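Local coordinates for protein 3-hydroxyacyl-CoA dehydrogenase (Brucella suis, PDB 4O5O) that probably catalyses the NAD-dependent oxidation of 3-hydroxyacyl-CoA to 3-oxoacyl-CoA, as a member of the short-chain dehydrogenase family, at residues 132-137 with 149-154; 40-45 with 59-64. One frame throughout, in Å; residues are numbered along the deposited sequence. Where two conformers were deposited one is given.

Interaction 1: 132-137 with 149-154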
ATOM      1  N   LEU B 132     -10.716  10.321  23.877  1.00  6.43           N
ATOM      2  CA  LEU B 132     -11.065  11.353  24.849  1.00  6.96           C
ATOM      3  C   LEU B 132     -11.016  12.773  24.229  1.00  6.99           C
ATOM      4  O   LEU B 132     -11.867  13.638  24.521  1.00  8.28           O
ATOM      5  CB  LEU B 132     -10.137  11.256  26.079  1.00  7.64           C
ATOM      6  CG  LEU B 132     -10.244   9.935  26.830  1.00  8.65           C
ATOM      7  CD1 LEU B 132      -9.154   9.885  27.890  1.00  9.24           C
ATOM      8  CD2 LEU B 132     -11.638   9.740  27.447  1.00  9.16           C
ATOM      9  N   ALA B 133     -10.025  13.028  23.373  1.00  6.94           N
ATOM     10  CA  ALA B 133      -9.982  14.305  22.694  1.00  7.14           C
ATOM     11  C   ALA B 133     -11.160  14.453  21.757  1.00  6.98           C
ATOM     12  O   ALA B 133     -11.736  15.546  21.660  1.00  7.02           O
ATOM     13  CB  ALA B 133      -8.702  14.490  21.928  1.00  7.92           C
ATOM     14  N   ALA B 134     -11.512  13.384  21.055  1.00  6.93           N
ATOM     15  CA  ALA B 134     -12.651  13.446  20.133  1.00  7.12           C
ATOM     16  C   ALA B 134     -13.944  13.782  20.869  1.00  6.34           C
ATOM     17  O   ALA B 134     -14.760  14.575  20.391  1.00  7.12           O
ATOM     18  CB  ALA B 134     -12.818  12.128  19.386  1.00  7.10           C
ATOM     19  N   GLU B 135     -14.125  13.177  22.041  1.00  7.20           N
ATOM     20  CA  GLU B 135     -15.287  13.449  22.865  1.00  7.10           C
ATOM     21  C   GLU B 135     -15.392  14.938  23.212  1.00  7.61           C
ATOM     22  O   GLU B 135     -16.468  15.535  23.171  1.00  9.27           O
ATOM     23  CB  GLU B 135     -15.182  12.595  24.132  1.00  8.49           C
ATOM     24  CG  GLU B 135     -16.424  12.726  25.021  1.00  9.69           C
ATOM     25  CD  GLU B 135     -16.346  11.884  26.278  1.00 12.07           C
ATOM     26  OE1 GLU B 135     -15.248  11.748  26.854  1.00 16.41           O
ATOM     27  OE2 GLU B 135     -17.396  11.331  26.683  1.00 19.67           O
ATOM     28  N   ALA B 136     -14.262  15.533  23.575  1.00  8.41           N
ATOM     29  CA  ALA B 136     -14.229  16.966  23.883  1.00  7.78           C
ATOM     30  C   ALA B 136     -14.482  17.833  22.610  1.00  8.35           C
ATOM     31  O   ALA B 136     -15.289  18.765  22.618  1.00  9.68           O
ATOM     32  CB  ALA B 136     -12.891  17.291  24.532  1.00  9.21           C
ATOM     33  N   MET B 137     -13.800  17.504  21.514  1.00  8.23           N
ATOM     34  CA  MET B 137     -13.918  18.260  20.268  1.00  7.53           C
ATOM     35  C   MET B 137     -15.352  18.270  19.746  1.00  7.40           C
ATOM     36  O   MET B 137     -15.799  19.254  19.150  1.00  8.35           O
ATOM     37  CB  MET B 137     -13.005  17.662  19.192  1.00  8.33           C
ATOM     38  CG  MET B 137     -11.536  17.917  19.427  1.00  8.05           C
ATOM     39  SD  MET B 137     -10.591  16.856  18.305  1.00  8.26           S
ATOM     40  CE  MET B 137      -8.918  17.284  18.735  1.00  8.04           C
ATOM     41  N   GLY B 149     -12.529  19.883  14.904  1.00  7.47           N
ATOM     42  CA  GLY B 149     -11.253  19.493  15.432  1.00  7.78           C
ATOM     43  C   GLY B 149     -10.453  18.675  14.459  1.00  6.66           C
ATOM     44  O   GLY B 149     -10.958  18.233  13.433  1.00  7.26           O
ATOM     45  N   VAL B 150      -9.178  18.479  14.799  1.00  6.31           N
ATOM     46  CA  VAL B 150      -8.242  17.687  14.013  0.50  6.33           C
ATOM     47  C   VAL B 150      -7.427  16.811  14.961  1.00  5.81           C
ATOM     48  O   VAL B 150      -6.917  17.315  15.961  1.00  6.64           O
ATOM     49  CB  VAL B 150      -7.269  18.603  13.225  0.50  6.56           C
ATOM     50  CG1 VAL B 150      -6.382  17.776  12.318  0.50  7.33           C
ATOM     51  CG2 VAL B 150      -8.040  19.658  12.427  0.50  5.80           C
ATOM     52  N   ILE B 151      -7.309  15.519  14.632  1.00  5.65           N
ATOM     53  CA  ILE B 151      -6.494  14.566  15.378  1.00  6.18           C
ATOM     54  C   ILE B 151      -5.411  14.069  14.461  1.00  5.72           C
ATOM     55  O   ILE B 151      -5.699  13.587  13.357  1.00  6.40           O
ATOM     56  CB  ILE B 151      -7.335  13.374  15.877  1.00  6.50           C
ATOM     57  CG1 ILE B 151      -8.357  13.899  16.893  1.00  7.69           C
ATOM     58  CG2 ILE B 151      -6.436  12.293  16.490  1.00  7.57           C
ATOM     59  CD1 ILE B 151      -9.420  12.906  17.285  1.00  9.95           C
ATOM     60  N   ILE B 152      -4.156  14.207  14.900  1.00  5.02           N
ATOM     61  CA  ILE B 152      -3.015  13.786  14.094  1.00  5.72           C
ATOM     62  C   ILE B 152      -2.183  12.808  14.899  1.00  5.76           C
ATOM     63  O   ILE B 152      -1.742  13.111  16.009  1.00  6.46           O
ATOM     64  CB  ILE B 152      -2.133  15.000  13.685  1.00  6.98           C
ATOM     65  CG1 ILE B 152      -2.957  15.970  12.827  1.00  7.42           C
ATOM     66  CG2 ILE B 152      -0.881  14.541  12.923  1.00  7.56           C
ATOM     67  CD1 ILE B 152      -2.378  17.334  12.669  1.00 11.59           C
ATOM     68  N   ASN B 153      -2.021  11.618  14.342  1.00  5.19           N
ATOM     69  CA  ASN B 153      -1.285  10.540  14.980  1.00  5.15           C
ATOM     70  C   ASN B 153       0.055  10.346  14.313  1.00  5.47           C
ATOM     71  O   ASN B 153       0.265  10.770  13.169  1.00  6.28           O
ATOM     72  CB  ASN B 153      -2.092   9.241  14.911  1.00  5.71           C
ATOM     73  CG  ASN B 153      -3.429   9.340  15.683  1.00  7.22           C
ATOM     74  OD1 ASN B 153      -3.515  10.064  16.623  1.00  7.11           O
ATOM     75  ND2 ASN B 153      -4.397   8.533  15.346  1.00 11.88           N
ATOM     76  N   THR B 154       0.965   9.703  15.029  1.00  6.56           N
ATOM     77  CA  THR B 154       2.301   9.452  14.506  1.00  6.14           C
ATOM     78  C   THR B 154       2.476   7.938  14.355  1.00  5.85           C
ATOM     79  O   THR B 154       2.438   7.203  15.338  1.00  6.29           O
ATOM     80  CB  THR B 154       3.366  10.019  15.451  1.00  7.58           C
ATOM     81  OG1 THR B 154       3.106  11.415  15.666  1.00  9.50           O
ATOM     82  CG2 THR B 154       4.767   9.870  14.858  1.00  7.08           C
TER
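Met137 reaches from the last turn of its helix onto the start of strand 149-154, where its thioether meets Gly149, Val150 and Ile151. SD of Met137 lies 4.0 Å from CA of Gly149, a residue with no side chain to hold it off, and equally close to CG1 of Ile151. Beyond it the terminal methyl contacts both backbone and side chain, with CE of Met137 3.4 Å from O of Val150 and 3.9 Å from CG1 of Ile151. The two side chains cross obliquely. In Met137, CG stands anti to the carbonyl carbon (chi1 -72°) and the chain beyond is extended, which carries the methyl across to the strand. A second, lighter touch comes from Ala134, one turn earlier, whose CB sits 4.1 Å from CD1 of Ile151. No hydrogen bond crosses this buried contact, which is mostly apolar but includes the Val150 carbonyl oxygen; the axes of helical segment 132-137 and strand 149-154 run nearly antiparallel, at 170°, and come within 9.1 Å. Leu130, farther back on the same helix, also packs on Ile151, while Ile192 and Ile88 touch Met137. Leu104 of a second subunit packs on Ala134. Strand 149-154 is hydrogen-bonded within the parallel sheet between strands 90-93 and 192-199, with helix 112-137 covering one face and Ile152 meeting helix 231-243.

Interaction 2: 40-45 with 59-64. With EDO (1,2-ethanediol), chain E.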
ATOM      1  N   VAL B  40      -1.111  25.659  24.031  1.00  9.32           N
ATOM      2  CA  VAL B  40      -0.642  24.269  24.047  0.50  8.30           C
ATOM      3  C   VAL B  40      -0.681  23.667  25.441  1.00  8.47           C
ATOM      4  O   VAL B  40      -0.231  24.285  26.413  1.00  9.98           O
ATOM      5  CB  VAL B  40       0.805  24.117  23.553  0.50  8.82           C
ATOM      6  CG1 VAL B  40       1.212  22.650  23.573  0.50  8.44           C
ATOM      7  CG2 VAL B  40       0.969  24.695  22.161  0.50  9.38           C
ATOM      8  N   VAL B  41      -1.213  22.449  25.514  1.00  8.79           N
ATOM      9  CA  VAL B  41      -1.161  21.655  26.705  1.00  8.79           C
ATOM     10  C   VAL B  41      -0.210  20.505  26.383  1.00  8.23           C
ATOM     11  O   VAL B  41      -0.536  19.614  25.583  1.00  8.92           O
ATOM     12  CB  VAL B  41      -2.554  21.178  27.158  1.00 10.13           C
ATOM     13  CG1 VAL B  41      -2.435  20.354  28.431  1.00 11.75           C
ATOM     14  CG2 VAL B  41      -3.455  22.380  27.413  1.00 12.80           C
ATOM     15  N   LEU B  42       0.974  20.575  26.989  1.00  8.38           N
ATOM     16  CA  LEU B  42       2.004  19.551  26.845  1.00  8.96           C
ATOM     17  C   LEU B  42       1.736  18.398  27.803  1.00  8.08           C
ATOM     18  O   LEU B  42       1.529  18.615  29.003  1.00  8.63           O
ATOM     19  CB  LEU B  42       3.386  20.140  27.162  1.00  9.47           C
ATOM     20  CG  LEU B  42       3.991  21.160  26.182  1.00 10.74           C
ATOM     21  CD1 LEU B  42       3.418  22.541  26.394  1.00 12.85           C
ATOM     22  CD2 LEU B  42       5.503  21.227  26.408  1.00 11.56           C
ATOM     23  N   LEU B  43       1.769  17.179  27.265  1.00  8.52           N
ATOM     24  CA  LEU B  43       1.576  15.949  28.025  1.00  8.15           C
ATOM     25  C   LEU B  43       2.808  15.064  27.843  1.00  7.27           C
ATOM     26  O   LEU B  43       3.273  14.872  26.712  1.00  9.17           O
ATOM     27  CB  LEU B  43       0.316  15.225  27.553  1.00  7.44           C
ATOM     28  CG  LEU B  43      -0.986  16.013  27.471  1.00  8.71           C
ATOM     29  CD1 LEU B  43      -2.084  15.087  26.985  1.00 12.29           C
ATOM     30  CD2 LEU B  43      -1.352  16.591  28.822  1.00  9.56           C
ATOM     31  N   ASP B  44       3.353  14.539  28.949  1.00  8.15           N
ATOM     32  CA  ASP B  44       4.524  13.652  28.873  1.00  8.95           C
ATOM     33  C   ASP B  44       4.626  12.916  30.188  1.00  7.69           C
ATOM     34  O   ASP B  44       4.146  13.423  31.227  1.00  9.07           O
ATOM     35  CB  ASP B  44       5.807  14.461  28.569  1.00 10.29           C
ATOM     36  CG  ASP B  44       6.906  13.638  27.891  1.00 10.02           C
ATOM     37  OD1 ASP B  44       7.337  12.605  28.467  1.00 13.35           O
ATOM     38  OD2 ASP B  44       7.326  14.023  26.766  1.00 11.68           O
ATOM     39  N   VAL B  45       5.214  11.718  30.169  1.00  8.58           N
ATOM     40  CA  VAL B  45       5.588  11.082  31.452  1.00 10.39           C
ATOM     41  C   VAL B  45       6.811  11.705  32.091  1.00 10.34           C
ATOM     42  O   VAL B  45       7.034  11.545  33.290  1.00 13.40           O
ATOM     43  CB  VAL B  45       5.862   9.567  31.382  1.00 13.84           C
ATOM     44  CG1 VAL B  45       4.569   8.809  31.426  1.00 16.23           C
ATOM     45  CG2 VAL B  45       6.723   9.193  30.191  1.00 13.87           C
ATOM     46  N   ALA B  59       3.362  31.816  28.727  1.00 16.51           N
ATOM     47  CA  ALA B  59       1.990  31.772  29.233  1.00 19.41           C
ATOM     48  C   ALA B  59       0.956  31.084  28.347  1.00 16.78           C
ATOM     49  O   ALA B  59      -0.149  30.744  28.826  1.00 19.68           O
ATOM     50  CB  ALA B  59       1.530  33.181  29.574  1.00 20.95           C
ATOM     51  N   SER B  60       1.284  30.886  27.067  1.00 15.94           N
ATOM     52  CA  SER B  60       0.419  30.124  26.161  1.00 15.16           C
ATOM     53  C   SER B  60       0.565  28.592  26.307  1.00 13.39           C
ATOM     54  O   SER B  60      -0.148  27.844  25.636  1.00 13.57           O
ATOM     55  CB  SER B  60       0.643  30.555  24.705  1.00 18.73           C
ATOM     56  OG  SER B  60       0.179  31.880  24.518  1.00 22.86           O
ATOM     57  N   ALA B  61       1.447  28.139  27.200  1.00 11.07           N
ATOM     58  CA  ALA B  61       1.687  26.721  27.415  1.00 11.89           C
ATOM     59  C   ALA B  61       1.373  26.287  28.849  1.00 11.40           C
ATOM     60  O   ALA B  61       1.550  27.048  29.810  1.00 14.44           O
ATOM     61  CB  ALA B  61       3.123  26.359  27.062  1.00 13.11           C
ATOM     62  N   ARG B  62       0.905  25.044  28.981  1.00 10.23           N
ATOM     63  CA  ARG B  62       0.783  24.361  30.265  1.00 11.49           C
ATOM     64  C   ARG B  62       1.322  22.949  30.108  1.00 10.06           C
ATOM     65  O   ARG B  62       1.278  22.392  29.017  1.00 13.00           O
ATOM     66  CB  ARG B  62      -0.688  24.273  30.705  1.00 12.53           C
ATOM     67  CG  ARG B  62      -1.449  25.580  30.826  1.00 14.56           C
ATOM     68  CD  ARG B  62      -1.062  26.412  32.046  1.00 18.26           C
ATOM     69  NE  ARG B  62      -1.937  27.583  32.126  1.00 20.04           N
ATOM     70  CZ  ARG B  62      -1.778  28.703  31.419  1.00 17.21           C
ATOM     71  NH1 ARG B  62      -0.746  28.856  30.599  1.00 20.44           N
ATOM     72  NH2 ARG B  62      -2.666  29.679  31.525  1.00 26.42           N
ATOM     73  N   PHE B  63       1.796  22.350  31.186  1.00  9.91           N
ATOM     74  CA  PHE B  63       2.200  20.959  31.230  1.00  8.52           C
ATOM     75  C   PHE B  63       1.389  20.172  32.250  1.00  9.35           C
ATOM     76  O   PHE B  63       1.091  20.657  33.349  1.00 11.02           O
ATOM     77  CB  PHE B  63       3.682  20.850  31.632  1.00 10.61           C
ATOM     78  CG  PHE B  63       4.142  19.427  31.865  1.00  9.35           C
ATOM     79  CD1 PHE B  63       4.204  18.529  30.812  1.00 10.49           C
ATOM     80  CD2 PHE B  63       4.486  18.979  33.132  1.00 12.28           C
ATOM     81  CE1 PHE B  63       4.591  17.205  31.008  1.00 11.39           C
ATOM     82  CE2 PHE B  63       4.895  17.663  33.347  1.00 12.81           C
ATOM     83  CZ  PHE B  63       4.952  16.766  32.275  1.00 12.89           C
ATOM     84  N   GLN B  64       1.027  18.949  31.881  1.00 10.49           N
ATOM     85  CA  GLN B  64       0.509  17.968  32.843  1.00  9.78           C
ATOM     86  C   GLN B  64       1.153  16.620  32.612  1.00  9.78           C
ATOM     87  O   GLN B  64       1.064  16.050  31.522  1.00 10.18           O
ATOM     88  CB  GLN B  64      -1.006  17.807  32.747  1.00 12.19           C
ATOM     89  CG  GLN B  64      -1.552  16.747  33.714  1.00 13.67           C
ATOM     90  CD  GLN B  64      -1.223  16.941  35.197  1.00 16.94           C
ATOM     91  OE1 GLN B  64      -0.738  16.023  35.893  1.00 18.93           O
ATOM     92  NE2 GLN B  64      -1.506  18.098  35.688  1.00 14.01           N
TER
HETATM   93  C1  EDO E 302       9.704  12.002  35.343  1.00 29.19           C
HETATM   94  O1  EDO E 302       8.428  11.980  36.014  1.00 29.98           O
HETATM   95  C2  EDO E 302      10.799  12.702  36.139  1.00 31.51           C
HETATM   96  O2  EDO E 302      11.098  13.980  35.582  1.00 29.79           O
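Four backbone hydrogen bonds join Val40 and Leu42 to Ser60, Arg62 and Gln64 in a regular parallel ladder. Val40 N donates to O of Ser60, and Val40 O receives N of Arg62. One step on, Leu42 N donates to O of Arg62 at 2.7 Å, and N of Gln64 returns to O of Leu42 at 2.9 Å with an N-H...O angle of 165°. Arg62 also folds back on its own chain: NH1 donates to O of Ala59 at 2.7 Å and to O of Ala61 at 3.0 Å. Both oxygens lie close to the guanidinium plane, although NH1 stands above each carbonyl plane, and the pair of bonds holds the guanidinium against the backbone at the start of strand 61-64. O1 of a 1,2-ethanediol, probably from the crystallisation liquor, donates to O of Val45 at 3.1 Å.

On the face carrying Leu42 and Phe63, CD1 of Leu42 packs 3.9 Å from CB of Ala61. The Phe63 ring lies obliquely against the neighbouring backbone, with CG anti to the backbone N (chi1 173°); its CD1 comes within 3.2 Å of O of Leu42, and CE1 touches CB of Asp44. Helix 47-57 covers this side, Leu57 touching Leu42 and Ala54 touching Phe63. On the other face, CD2 of Leu43 meets CB of Gln64, and helix 71-85 packs on Val41 and Leu43.

Asp44 turns its carboxylate elsewhere, accepting N of Gly22 at OD2 and N of Asn46 at OD1. Strands 39-44 and 61-65 with helix 47-57 form a beta-alpha-beta unit of the Rossmann fold. An acidic residue near the C-terminal end of the second strand, beside the glycine-rich turn, is consistent with the NAD-binding site of short-chain dehydrogenases.

Overall arrangement
Both interactions belong to one seven-stranded parallel sheet, with centres 16 Å apart and nearest atoms about 8 Å apart, so they do not touch. Along the chain interaction 2 is complete before interaction 1 begins. Interaction 2 pairs strand 61-65, outermost within the chain, with its neighbour 39-44; strands 15-19 and 90-93 then intervene before strand 149-154 of interaction 1. They represent two kinds of join: strand to strand within the sheet in interaction 2, and helix 112-137 against a sheet strand in interaction 1. Together they span much of the Rossmann-type core, from the edge strand pair, whose Asp44 lies by the probable cofactor site, to a helix that also meets another subunit.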